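PDB 3TJT: superoxide dismutase from Clostridium difficile, which probably protects the cell by converting superoxide radicals and protons into hydrogen peroxide and molecular oxygen at a protein-bound iron centre. Local coordinates for residues A[4-9]-A[40-45]; A[28-33]-A[165-170]; A[33-38]-A[83-88]; A[62-67]-A[74-79]. All blocks are in the same frame, centred on the assembly; numbering follows the deposited sequence.

Contact 1. Residues A[4-9]-A[40-45]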
# COMPACT_ATOMS: atom_id res chain seq x y z
N ASN A 4 -16.27 15.61 -22.54
CA ASN A 4 -16.78 14.39 -21.93
C ASN A 4 -15.71 13.65 -21.13
O ASN A 4 -15.80 12.43 -20.97
CB ASN A 4 -17.37 13.46 -23.00
CG ASN A 4 -16.38 13.14 -24.10
OD1 ASN A 4 -15.30 13.73 -24.18
ND2 ASN A 4 -16.75 12.20 -24.98
N LYS A 5 -14.71 14.37 -20.65
CA LYS A 5 -13.69 13.75 -19.80
C LYS A 5 -14.27 13.38 -18.44
O LYS A 5 -15.28 13.94 -18.01
CB LYS A 5 -12.48 14.67 -19.66
CG LYS A 5 -11.73 14.85 -20.97
CD LYS A 5 -10.38 15.50 -20.77
CE LYS A 5 -9.61 15.57 -22.08
NZ LYS A 5 -8.26 16.16 -21.89
N PHE A 6 -13.63 12.43 -17.76
CA PHE A 6 -14.06 12.06 -16.42
C PHE A 6 -13.79 13.20 -15.45
O PHE A 6 -12.84 13.95 -15.62
CB PHE A 6 -13.38 10.75 -15.99
CG PHE A 6 -13.84 9.57 -16.80
CD1 PHE A 6 -15.01 8.91 -16.47
CD2 PHE A 6 -13.12 9.15 -17.91
CE1 PHE A 6 -15.46 7.83 -17.22
CE2 PHE A 6 -13.56 8.08 -18.68
CZ PHE A 6 -14.74 7.41 -18.33
N LYS A 7 -14.66 13.34 -14.46
CA LYS A 7 -14.51 14.44 -13.52
C LYS A 7 -14.53 13.99 -12.07
O LYS A 7 -15.10 12.96 -11.73
CB LYS A 7 -15.59 15.51 -13.78
CG LYS A 7 -15.57 16.00 -15.22
CD LYS A 7 -16.21 17.36 -15.39
CE LYS A 7 -15.83 17.97 -16.74
NZ LYS A 7 -16.06 17.01 -17.86
N VAL A 8 -13.87 14.76 -11.22
CA VAL A 8 -13.94 14.52 -9.79
C VAL A 8 -15.28 15.01 -9.25
O VAL A 8 -15.64 16.17 -9.44
CB VAL A 8 -12.81 15.27 -9.06
CG1 VAL A 8 -13.06 15.30 -7.57
CG2 VAL A 8 -11.45 14.64 -9.39
N LYS A 9 -16.02 14.12 -8.60
CA LYS A 9 -17.27 14.52 -7.95
C LYS A 9 -16.94 15.35 -6.71
O LYS A 9 -16.15 14.93 -5.86
CB LYS A 9 -18.08 13.28 -7.56
CG LYS A 9 -19.37 13.60 -6.82
CD LYS A 9 -20.25 12.36 -6.72
CE LYS A 9 -21.57 12.66 -6.02
NZ LYS A 9 -22.44 11.45 -6.00
N ASP A 40 -7.16 12.51 -13.22
CA ASP A 40 -6.27 13.15 -14.19
C ASP A 40 -5.49 12.12 -15.01
O ASP A 40 -5.34 12.26 -16.23
CB ASP A 40 -5.28 14.10 -13.50
CG ASP A 40 -5.94 15.34 -12.90
OD1 ASP A 40 -7.12 15.61 -13.20
OD2 ASP A 40 -5.27 16.04 -12.11
N LYS A 41 -4.99 11.08 -14.34
CA LYS A 41 -4.18 10.08 -15.03
C LYS A 41 -5.05 9.24 -15.98
O LYS A 41 -4.62 8.88 -17.08
CB LYS A 41 -3.44 9.18 -14.03
CG LYS A 41 -2.32 9.91 -13.29
CD LYS A 41 -1.77 9.04 -12.16
CE LYS A 41 -0.64 9.75 -11.42
NZ LYS A 41 0.50 9.99 -12.34
N LEU A 42 -6.26 8.93 -15.54
CA LEU A 42 -7.22 8.23 -16.41
C LEU A 42 -7.49 9.04 -17.67
O LEU A 42 -7.39 8.53 -18.79
CB LEU A 42 -8.53 7.95 -15.66
CG LEU A 42 -9.61 7.27 -16.51
CD1 LEU A 42 -9.13 5.91 -17.02
CD2 LEU A 42 -10.90 7.12 -15.71
N ASN A 43 -7.84 10.31 -17.50
CA ASN A 43 -8.12 11.16 -18.66
C ASN A 43 -6.93 11.22 -19.61
O ASN A 43 -7.10 11.19 -20.82
CB ASN A 43 -8.54 12.57 -18.23
CG ASN A 43 -9.94 12.61 -17.68
OD1 ASN A 43 -10.25 13.42 -16.79
ND2 ASN A 43 -10.82 11.75 -18.19
N ALA A 44 -5.72 11.31 -19.04
CA ALA A 44 -4.51 11.37 -19.85
C ALA A 44 -4.33 10.12 -20.71
O ALA A 44 -3.99 10.20 -21.89
CB ALA A 44 -3.28 11.58 -18.96
N ALA A 45 -4.57 8.96 -20.10
CA ALA A 45 -4.41 7.67 -20.78
C ALA A 45 -5.42 7.47 -21.91
O ALA A 45 -5.15 6.76 -22.88
CB ALA A 45 -4.53 6.53 -19.78
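In the alpha-hairpin domain, the irregular N-terminal segment that carries K5 and F6 lies against helix 24-46, where L42 and N43 receive it. The apolar part of the contact joins F6 and L42. One methyl of the leucine, CD2, sits over a face of the phenyl ring, 4.1 Å from its centroid, in a CH-pi contact displaced toward the rim, and its nearest ring atom is F6 CD2 at 3.7 Å. With CG anti to the backbone N (chi1 178°), L42 carries its isobutyl group toward this ring. Next to F6, the CB of K5 packs against the amide carbon CG of N43 at 3.8 Å.

N43 lays its flat amide against the main chain of F6, beside K5 CB. The amide plane is turned only 17° from the phenyl plane, and the end of the group that faces F6 N also lies at the ring's edge, near the ring plane. As modelled, N43 ND2 lies 2.9 Å from F6 N and N43 OD1 lies 2.9 Å from F6 O. This pairing sets like against like, so the amide is probably turned over, and with it reversed both pairs may be hydrogen bonds. Within the N-terminal segment, K7 NZ donates to K5 O at 3.2 Å.

F6 also packs on L46, L57 and L60, so its ring joins helices 24-46 and 57-62. The chemistry is thus mixed: apolar contact holds the ring, and the buried amide, once its orientation is corrected, could satisfy both main-chain polar groups of F6 and fix the segment on the helix.

Contact 2. Residues A[28-33]-A[165-170]. With FE (Fe (III) ion), chain B.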
# COMPACT_ATOMS: atom_id res chain seq x y z
N LYS A 28 -9.21 16.66 2.82
CA LYS A 28 -8.67 17.54 1.79
C LYS A 28 -7.66 16.82 0.88
O LYS A 28 -7.76 16.88 -0.33
CB LYS A 28 -8.03 18.78 2.41
CG LYS A 28 -9.02 19.76 3.02
CD LYS A 28 -9.26 20.96 2.10
CE LYS A 28 -10.29 21.92 2.70
NZ LYS A 28 -10.73 22.97 1.73
N LEU A 29 -6.70 16.14 1.49
CA LEU A 29 -5.69 15.44 0.71
C LEU A 29 -6.32 14.30 -0.07
O LEU A 29 -6.05 14.13 -1.26
CB LEU A 29 -4.61 14.87 1.63
CG LEU A 29 -3.65 15.88 2.26
CD1 LEU A 29 -2.97 15.27 3.47
CD2 LEU A 29 -2.62 16.37 1.26
N HIS A 30 -7.15 13.53 0.60
CA HIS A 30 -7.72 12.32 0.01
C HIS A 30 -8.56 12.69 -1.22
O HIS A 30 -8.45 12.06 -2.27
CB HIS A 30 -8.57 11.60 1.06
CG HIS A 30 -8.73 10.13 0.80
ND1 HIS A 30 -9.49 9.32 1.62
CD2 HIS A 30 -8.21 9.32 -0.15
CE1 HIS A 30 -9.44 8.08 1.17
NE2 HIS A 30 -8.67 8.06 0.10
N HIS A 31 -9.39 13.72 -1.09
CA HIS A 31 -10.24 14.13 -2.20
C HIS A 31 -9.52 15.00 -3.23
O HIS A 31 -9.57 14.73 -4.43
CB HIS A 31 -11.49 14.87 -1.66
CG HIS A 31 -12.43 15.32 -2.73
ND1 HIS A 31 -12.21 16.46 -3.49
CD2 HIS A 31 -13.60 14.80 -3.17
CE1 HIS A 31 -13.20 16.61 -4.35
NE2 HIS A 31 -14.05 15.61 -4.18
N ASP A 32 -8.85 16.05 -2.76
CA ASP A 32 -8.30 17.05 -3.67
C ASP A 32 -6.98 16.64 -4.33
O ASP A 32 -6.63 17.15 -5.39
CB ASP A 32 -8.09 18.39 -2.96
CG ASP A 32 -9.39 18.98 -2.43
OD1 ASP A 32 -10.47 18.43 -2.68
OD2 ASP A 32 -9.32 20.02 -1.74
N LYS A 33 -6.23 15.74 -3.69
CA LYS A 33 -4.97 15.26 -4.26
C LYS A 33 -5.07 13.83 -4.82
O LYS A 33 -4.82 13.61 -6.00
CB LYS A 33 -3.83 15.35 -3.25
CG LYS A 33 -3.63 16.73 -2.66
CD LYS A 33 -3.23 17.74 -3.71
CE LYS A 33 -3.01 19.10 -3.04
NZ LYS A 33 -2.82 20.18 -4.03
N GLY A 165 -17.89 0.11 1.36
CA GLY A 165 -16.49 -0.22 1.17
C GLY A 165 -15.63 0.74 1.97
O GLY A 165 -16.00 1.90 2.13
N LEU A 166 -14.49 0.24 2.46
CA LEU A 166 -13.58 1.02 3.30
C LEU A 166 -12.17 1.02 2.71
O LEU A 166 -11.58 -0.04 2.47
CB LEU A 166 -13.54 0.45 4.72
CG LEU A 166 -12.54 1.08 5.71
CD1 LEU A 166 -12.78 2.58 5.86
CD2 LEU A 166 -12.62 0.36 7.06
N ASP A 167 -11.65 2.22 2.50
CA ASP A 167 -10.29 2.44 2.01
C ASP A 167 -9.31 2.18 3.15
O ASP A 167 -9.35 2.87 4.17
CB ASP A 167 -10.19 3.88 1.52
CG ASP A 167 -8.89 4.19 0.80
OD1 ASP A 167 -7.98 3.34 0.77
OD2 ASP A 167 -8.78 5.31 0.23
N VAL A 168 -8.42 1.19 3.00
CA VAL A 168 -7.39 0.98 4.02
C VAL A 168 -5.97 1.20 3.50
O VAL A 168 -5.01 0.71 4.10
CB VAL A 168 -7.51 -0.39 4.77
CG1 VAL A 168 -8.77 -0.43 5.63
CG2 VAL A 168 -7.48 -1.56 3.79
N TRP A 169 -5.84 1.94 2.40
CA TRP A 169 -4.54 2.51 2.03
C TRP A 169 -4.12 3.36 3.21
O TRP A 169 -4.96 3.98 3.88
CB TRP A 169 -4.66 3.41 0.81
CG TRP A 169 -4.76 2.70 -0.52
CD1 TRP A 169 -5.70 1.77 -0.90
CD2 TRP A 169 -3.91 2.88 -1.65
NE1 TRP A 169 -5.48 1.37 -2.20
CE2 TRP A 169 -4.39 2.04 -2.68
CE3 TRP A 169 -2.78 3.68 -1.90
CZ2 TRP A 169 -3.77 1.98 -3.94
CZ3 TRP A 169 -2.17 3.62 -3.15
CH2 TRP A 169 -2.67 2.77 -4.16
N GLU A 170 -2.82 3.43 3.47
CA GLU A 170 -2.36 4.22 4.60
C GLU A 170 -2.67 5.72 4.46
O GLU A 170 -2.86 6.39 5.48
CB GLU A 170 -0.88 3.94 4.89
CG GLU A 170 -0.70 2.56 5.52
CD GLU A 170 0.76 2.11 5.61
OE1 GLU A 170 1.56 2.47 4.72
OE2 GLU A 170 1.07 1.38 6.57
FE FE B . -7.72 6.41 -0.92
O HOH W 1 -7.10 4.46 -1.82
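H30 presents the edge of its imidazole to the carboxylate of D167, with NE2 2.8 Å from OD2 and the two planes 44° apart. This short approach is no hydrogen bond, since both atoms are ligands of the same iron(III) ion: H30 NE2 binds it at 2.2 Å and D167 OD2 at 1.9 Å. The side chains arrive from opposite directions, one from helix 24-46 and the other from the end of strand 161-167. In D167, CG lies anti to the backbone N (chi1 -171°), which carries the carboxylate off the strand to the metal.

A water is a further ligand, 2.2 Å from the iron and roughly opposite H30 NE2. With H85 and H171 as the remaining ligands, the five-coordinate arrangement is the trigonal bipyramid of iron/manganese superoxide dismutases, in which H30 and the water are axial.

The other carboxylate oxygen is also held: W169 N donates to D167 OD1 at 3.0 Å, closing an Asx turn, from the anti side and 33° out of the carboxylate plane. The indole of W169 offers a face to the bound water, which lies 3.1 Å above the ring plane, displaced toward the rim. Next along the chain, E170 OE2 accepts a hydrogen bond from H171 ND1 of the second subunit, tying the site to the dimer interface. One oxygen on the metal and one on the backbone should fix the carboxylate's rotation. Through H30 and D167 the iron joins the alpha-hairpin and C-terminal domains.

Contact 3. Residues A[33-38]-A[83-88]. With FE (Fe (III) ion), chain B.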
# COMPACT_ATOMS: atom_id res chain seq x y z
N LYS A 33 -6.23 15.74 -3.69
CA LYS A 33 -4.97 15.26 -4.26
C LYS A 33 -5.07 13.83 -4.82
O LYS A 33 -4.82 13.61 -6.00
CB LYS A 33 -3.83 15.35 -3.25
CG LYS A 33 -3.63 16.73 -2.66
CD LYS A 33 -3.23 17.74 -3.71
CE LYS A 33 -3.01 19.10 -3.04
NZ LYS A 33 -2.82 20.18 -4.03
N HIS A 34 -5.40 12.86 -3.97
CA HIS A 34 -5.38 11.46 -4.39
C HIS A 34 -6.47 11.15 -5.42
O HIS A 34 -6.19 10.64 -6.50
CB HIS A 34 -5.50 10.51 -3.20
CG HIS A 34 -4.33 10.56 -2.26
ND1 HIS A 34 -3.18 9.83 -2.46
CD2 HIS A 34 -4.15 11.24 -1.10
CE1 HIS A 34 -2.33 10.06 -1.48
NE2 HIS A 34 -2.89 10.92 -0.64
N TYR A 35 -7.72 11.44 -5.08
CA TYR A 35 -8.83 11.18 -5.99
C TYR A 35 -8.61 11.96 -7.30
O TYR A 35 -8.69 11.39 -8.40
CB TYR A 35 -10.15 11.51 -5.27
CG TYR A 35 -11.43 11.43 -6.08
CD1 TYR A 35 -11.54 10.62 -7.21
CD2 TYR A 35 -12.55 12.14 -5.67
CE1 TYR A 35 -12.75 10.56 -7.93
CE2 TYR A 35 -13.73 12.09 -6.38
CZ TYR A 35 -13.84 11.31 -7.50
OH TYR A 35 -15.05 11.29 -8.17
N GLN A 36 -8.28 13.24 -7.18
CA GLN A 36 -7.97 14.05 -8.34
C GLN A 36 -6.90 13.44 -9.27
O GLN A 36 -7.03 13.49 -10.49
CB GLN A 36 -7.52 15.45 -7.91
CG GLN A 36 -7.26 16.40 -9.07
CD GLN A 36 -8.54 16.91 -9.70
OE1 GLN A 36 -9.41 17.46 -9.01
NE2 GLN A 36 -8.68 16.74 -11.01
N ALA A 37 -5.84 12.89 -8.68
CA ALA A 37 -4.76 12.28 -9.47
C ALA A 37 -5.24 11.08 -10.28
O ALA A 37 -4.85 10.91 -11.43
CB ALA A 37 -3.58 11.88 -8.58
N TYR A 38 -6.07 10.23 -9.68
CA TYR A 38 -6.62 9.09 -10.43
C TYR A 38 -7.40 9.56 -11.65
O TYR A 38 -7.26 9.02 -12.74
CB TYR A 38 -7.49 8.19 -9.56
CG TYR A 38 -6.71 7.48 -8.48
CD1 TYR A 38 -5.63 6.65 -8.81
CD2 TYR A 38 -7.02 7.65 -7.14
CE1 TYR A 38 -4.90 6.01 -7.81
CE2 TYR A 38 -6.30 7.02 -6.15
CZ TYR A 38 -5.25 6.19 -6.50
OH TYR A 38 -4.53 5.57 -5.49
N TYR A 83 -13.24 5.37 -9.54
CA TYR A 83 -14.50 4.75 -9.15
C TYR A 83 -14.56 4.55 -7.63
O TYR A 83 -15.55 4.89 -6.99
CB TYR A 83 -14.69 3.40 -9.85
CG TYR A 83 -16.03 2.78 -9.52
CD1 TYR A 83 -17.16 3.11 -10.24
CD2 TYR A 83 -16.16 1.88 -8.46
CE1 TYR A 83 -18.39 2.56 -9.93
CE2 TYR A 83 -17.39 1.34 -8.14
CZ TYR A 83 -18.49 1.68 -8.89
OH TYR A 83 -19.72 1.13 -8.58
N ASN A 84 -13.49 3.98 -7.07
CA ASN A 84 -13.49 3.62 -5.66
C ASN A 84 -13.63 4.85 -4.76
O ASN A 84 -14.32 4.81 -3.74
CB ASN A 84 -12.21 2.84 -5.29
CG ASN A 84 -12.17 1.45 -5.90
OD1 ASN A 84 -13.18 0.91 -6.36
ND2 ASN A 84 -10.98 0.85 -5.90
N HIS A 85 -12.97 5.95 -5.12
CA HIS A 85 -13.02 7.13 -4.27
C HIS A 85 -14.36 7.84 -4.37
O HIS A 85 -14.90 8.29 -3.36
CB HIS A 85 -11.84 8.07 -4.56
CG HIS A 85 -10.56 7.55 -4.00
ND1 HIS A 85 -9.79 6.62 -4.66
CD2 HIS A 85 -9.97 7.75 -2.80
CE1 HIS A 85 -8.74 6.31 -3.91
NE2 HIS A 85 -8.83 6.98 -2.77
N LYS A 86 -14.91 7.93 -5.58
CA LYS A 86 -16.25 8.50 -5.71
C LYS A 86 -17.21 7.71 -4.82
O LYS A 86 -17.99 8.30 -4.05
CB LYS A 86 -16.74 8.48 -7.16
CG LYS A 86 -18.10 9.17 -7.33
CD LYS A 86 -18.78 8.83 -8.65
CE LYS A 86 -17.94 9.22 -9.83
NZ LYS A 86 -18.64 8.95 -11.13
N PHE A 87 -17.13 6.39 -4.90
CA PHE A 87 -17.96 5.50 -4.10
C PHE A 87 -17.74 5.71 -2.61
O PHE A 87 -18.69 5.81 -1.83
CB PHE A 87 -17.67 4.03 -4.47
CG PHE A 87 -18.48 3.04 -3.70
CD1 PHE A 87 -19.67 2.54 -4.22
CD2 PHE A 87 -18.07 2.61 -2.45
CE1 PHE A 87 -20.42 1.64 -3.51
CE2 PHE A 87 -18.84 1.71 -1.73
CZ PHE A 87 -20.01 1.22 -2.25
N PHE A 88 -16.47 5.78 -2.21
CA PHE A 88 -16.11 5.92 -0.80
C PHE A 88 -16.64 7.22 -0.18
O PHE A 88 -17.21 7.21 0.91
CB PHE A 88 -14.58 5.84 -0.67
CG PHE A 88 -14.08 5.87 0.74
CD1 PHE A 88 -14.50 4.92 1.67
CD2 PHE A 88 -13.16 6.83 1.14
CE1 PHE A 88 -14.03 4.93 2.98
CE2 PHE A 88 -12.68 6.85 2.45
CZ PHE A 88 -13.11 5.90 3.37
FE FE B . -7.72 6.41 -0.92
O HOH W 1 -7.10 4.46 -1.82
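H85 opens the contact along 83-88, touching both Y35 and Y38 of the facing helix. Its CB lies over a face of the Y35 ring, 4.1 Å from the centroid in a CH-pi contact, with Y35 CD1 the closest ring atom alongside Y35 CG, both at 3.7 Å. The imidazole stands beside the backbone N rather than the carbonyl carbon (chi1 -75°), which lets ND1 hydrogen-bond back to G81 O, one turn earlier, while NE2 binds the iron(III) ion at 2.2 Å. The Y38 ring is inclined by 27° to the imidazole but slid well aside, so overlap is slight, and the nearest approach is Y38 CE2 to H85 CE1 at 3.4 Å. Y38 OH bonds to Q152 NE2, a tyrosine-glutamine pair close to the metal as in related enzymes.

These residues join the two long helices of the alpha-hairpin domain; the two segments run roughly antiparallel (138°), their axes 9.7 Å apart at closest approach. One residue on, K86 takes over the outer end of Y35. Its backbone N is 4.0 Å above the ring plane, near the rim, and its CB touches Y35 OH at 3.4 Å; the lysine chain then bends and leads away. That hydroxyl has its polar partner in K9 N, of the N-terminal segment. Further along, F88 packs on L166 and the iron ligand D167, both of strand 161-167.

Contact 4. Residues A[62-67]-A[74-79]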
# COMPACT_ATOMS: atom_id res chain seq x y z
N GLN A 62 -15.42 -3.23 -16.03
CA GLN A 62 -16.00 -4.51 -16.42
C GLN A 62 -15.34 -5.10 -17.67
O GLN A 62 -15.62 -6.24 -18.04
CB GLN A 62 -17.51 -4.37 -16.69
CG GLN A 62 -18.34 -4.17 -15.44
CD GLN A 62 -19.76 -3.71 -15.75
OE1 GLN A 62 -20.02 -3.04 -16.77
NE2 GLN A 62 -20.69 -4.03 -14.86
N ASN A 63 -14.49 -4.31 -18.32
CA ASN A 63 -13.90 -4.73 -19.59
C ASN A 63 -12.39 -4.56 -19.66
O ASN A 63 -11.82 -4.38 -20.74
CB ASN A 63 -14.59 -4.02 -20.77
CG ASN A 63 -16.05 -4.42 -20.91
OD1 ASN A 63 -16.36 -5.45 -21.53
ND2 ASN A 63 -16.95 -3.64 -20.31
N LEU A 64 -11.73 -4.64 -18.51
CA LEU A 64 -10.29 -4.42 -18.43
C LEU A 64 -9.52 -5.36 -19.36
O LEU A 64 -8.54 -4.95 -19.98
CB LEU A 64 -9.80 -4.59 -16.99
CG LEU A 64 -10.36 -3.55 -16.02
CD1 LEU A 64 -9.95 -3.88 -14.58
CD2 LEU A 64 -9.90 -2.14 -16.41
N ASP A 65 -9.95 -6.61 -19.43
CA ASP A 65 -9.23 -7.61 -20.21
C ASP A 65 -9.51 -7.53 -21.71
O ASP A 65 -8.91 -8.27 -22.49
CB ASP A 65 -9.54 -9.01 -19.69
CG ASP A 65 -9.07 -9.22 -18.26
OD1 ASP A 65 -8.01 -8.66 -17.90
OD2 ASP A 65 -9.76 -9.93 -17.50
N SER A 66 -10.40 -6.64 -22.12
CA SER A 66 -10.65 -6.45 -23.56
C SER A 66 -10.32 -5.05 -24.08
O SER A 66 -10.47 -4.76 -25.27
CB SER A 66 -12.09 -6.85 -23.93
OG SER A 66 -13.05 -6.06 -23.26
N LEU A 67 -9.87 -4.16 -23.19
CA LEU A 67 -9.40 -2.85 -23.61
C LEU A 67 -8.13 -3.03 -24.43
O LEU A 67 -7.49 -4.08 -24.35
CB LEU A 67 -9.09 -1.98 -22.39
CG LEU A 67 -10.27 -1.56 -21.53
CD1 LEU A 67 -9.77 -0.89 -20.25
CD2 LEU A 67 -11.17 -0.62 -22.31
N THR A 74 -3.10 0.80 -16.86
CA THR A 74 -3.28 2.16 -16.38
C THR A 74 -4.77 2.44 -16.14
O THR A 74 -5.12 3.15 -15.21
CB THR A 74 -2.66 3.22 -17.32
OG1 THR A 74 -2.84 4.52 -16.75
CG2 THR A 74 -3.32 3.19 -18.67
N VAL A 75 -5.63 1.86 -16.97
CA VAL A 75 -7.07 2.02 -16.73
C VAL A 75 -7.51 1.26 -15.48
O VAL A 75 -8.29 1.77 -14.68
CB VAL A 75 -7.92 1.63 -17.96
CG1 VAL A 75 -9.40 1.65 -17.59
CG2 VAL A 75 -7.64 2.59 -19.11
N ARG A 76 -7.02 0.03 -15.30
CA ARG A 76 -7.33 -0.73 -14.10
C ARG A 76 -7.01 0.10 -12.85
O ARG A 76 -7.83 0.25 -11.95
CB ARG A 76 -6.50 -2.02 -14.09
CG ARG A 76 -6.56 -2.82 -12.80
CD ARG A 76 -5.65 -4.05 -12.97
NE ARG A 76 -5.60 -4.91 -11.79
CZ ARG A 76 -4.95 -6.07 -11.75
NH1 ARG A 76 -4.31 -6.50 -12.83
NH2 ARG A 76 -4.95 -6.81 -10.65
N ASN A 77 -5.82 0.67 -12.82
CA ASN A 77 -5.40 1.41 -11.63
C ASN A 77 -6.13 2.73 -11.44
O ASN A 77 -6.53 3.07 -10.33
CB ASN A 77 -3.89 1.65 -11.66
CG ASN A 77 -3.10 0.37 -11.51
OD1 ASN A 77 -3.60 -0.63 -10.98
ND2 ASN A 77 -1.84 0.39 -11.97
N ASN A 78 -6.31 3.48 -12.52
CA ASN A 78 -6.81 4.85 -12.40
C ASN A 78 -8.33 4.95 -12.49
O ASN A 78 -8.94 5.73 -11.76
CB ASN A 78 -6.09 5.77 -13.38
CG ASN A 78 -4.61 5.89 -13.04
OD1 ASN A 78 -3.73 5.37 -13.75
ND2 ASN A 78 -4.33 6.54 -11.93
N ALA A 79 -8.96 4.17 -13.37
CA ALA A 79 -10.42 4.05 -13.32
C ALA A 79 -10.81 3.41 -12.00
O ALA A 79 -11.82 3.76 -11.40
CB ALA A 79 -10.97 3.23 -14.50
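L64 and L67 share a first torsion near -65°, with CG beside the backbone N and anti to the carbonyl carbon, and this directs both isobutyl groups from the loop onto helix 72-90. L64 lays both methyls against R76. Its CD2 touches R76 CA at 3.7 Å and its CD1 meets R76 CB at 3.9 Å, the two side chains crossing at about a right angle. The same CD2 extends to V75 CG1 at 4.0 Å. V75 holds that methyl anti to its own backbone N (chi1 173°), where it also receives L67 CD1 at 3.7 Å, so that one valine branch is shared by two leucines.

R76 contributes its backbone and the first carbons of its side chain. Its extended chain leads the guanidinium away to D153, with which NE forms a salt bridge. V75, on the buried side, continues the apolar layer toward L46 and L60.

The loop that presents the leucines is itself shaped by the carbonyl of N63. Its oxygen accepts from S66 N at 3.0 Å and from S66 OG at 3.3 Å, both donors lying on the same face of the carbonyl plane. With the backbone angles of L64 and D65, the first of these bonds makes N63-S66 a type I beta turn. Such an arrangement is a helix-loop-helix connection, in which apolar residues of the link between helices 57-62 and 72-90 fold back on the second helix, within the alpha-hairpin domain.

Overall arrangement
Contacts 2, 3 and 1 follow one another along helix 24-46, contacts 2 and 3 sharing K33, and contacts 3 and 4 share helix 72-90. Contacts 2 and 3, with centres 7 Å apart, meet at the iron and its water: H30 NE2 and H85 NE2 are 3.1 Å apart as fellow ligands. Contact 1 lies 11 Å from contact 3, centre to centre, and packs on it through V8 CG1 and Y35 CE2, 3.5 Å apart; K9 O probably accepts a hydrogen bond from H31 NE2 of contact 2. Contact 4 is farthest from the metal, its centre about 21 Å from that of contact 2, yet N78 on its helix packs against Y38, K41 and L42, linking it to contacts 1 and 3.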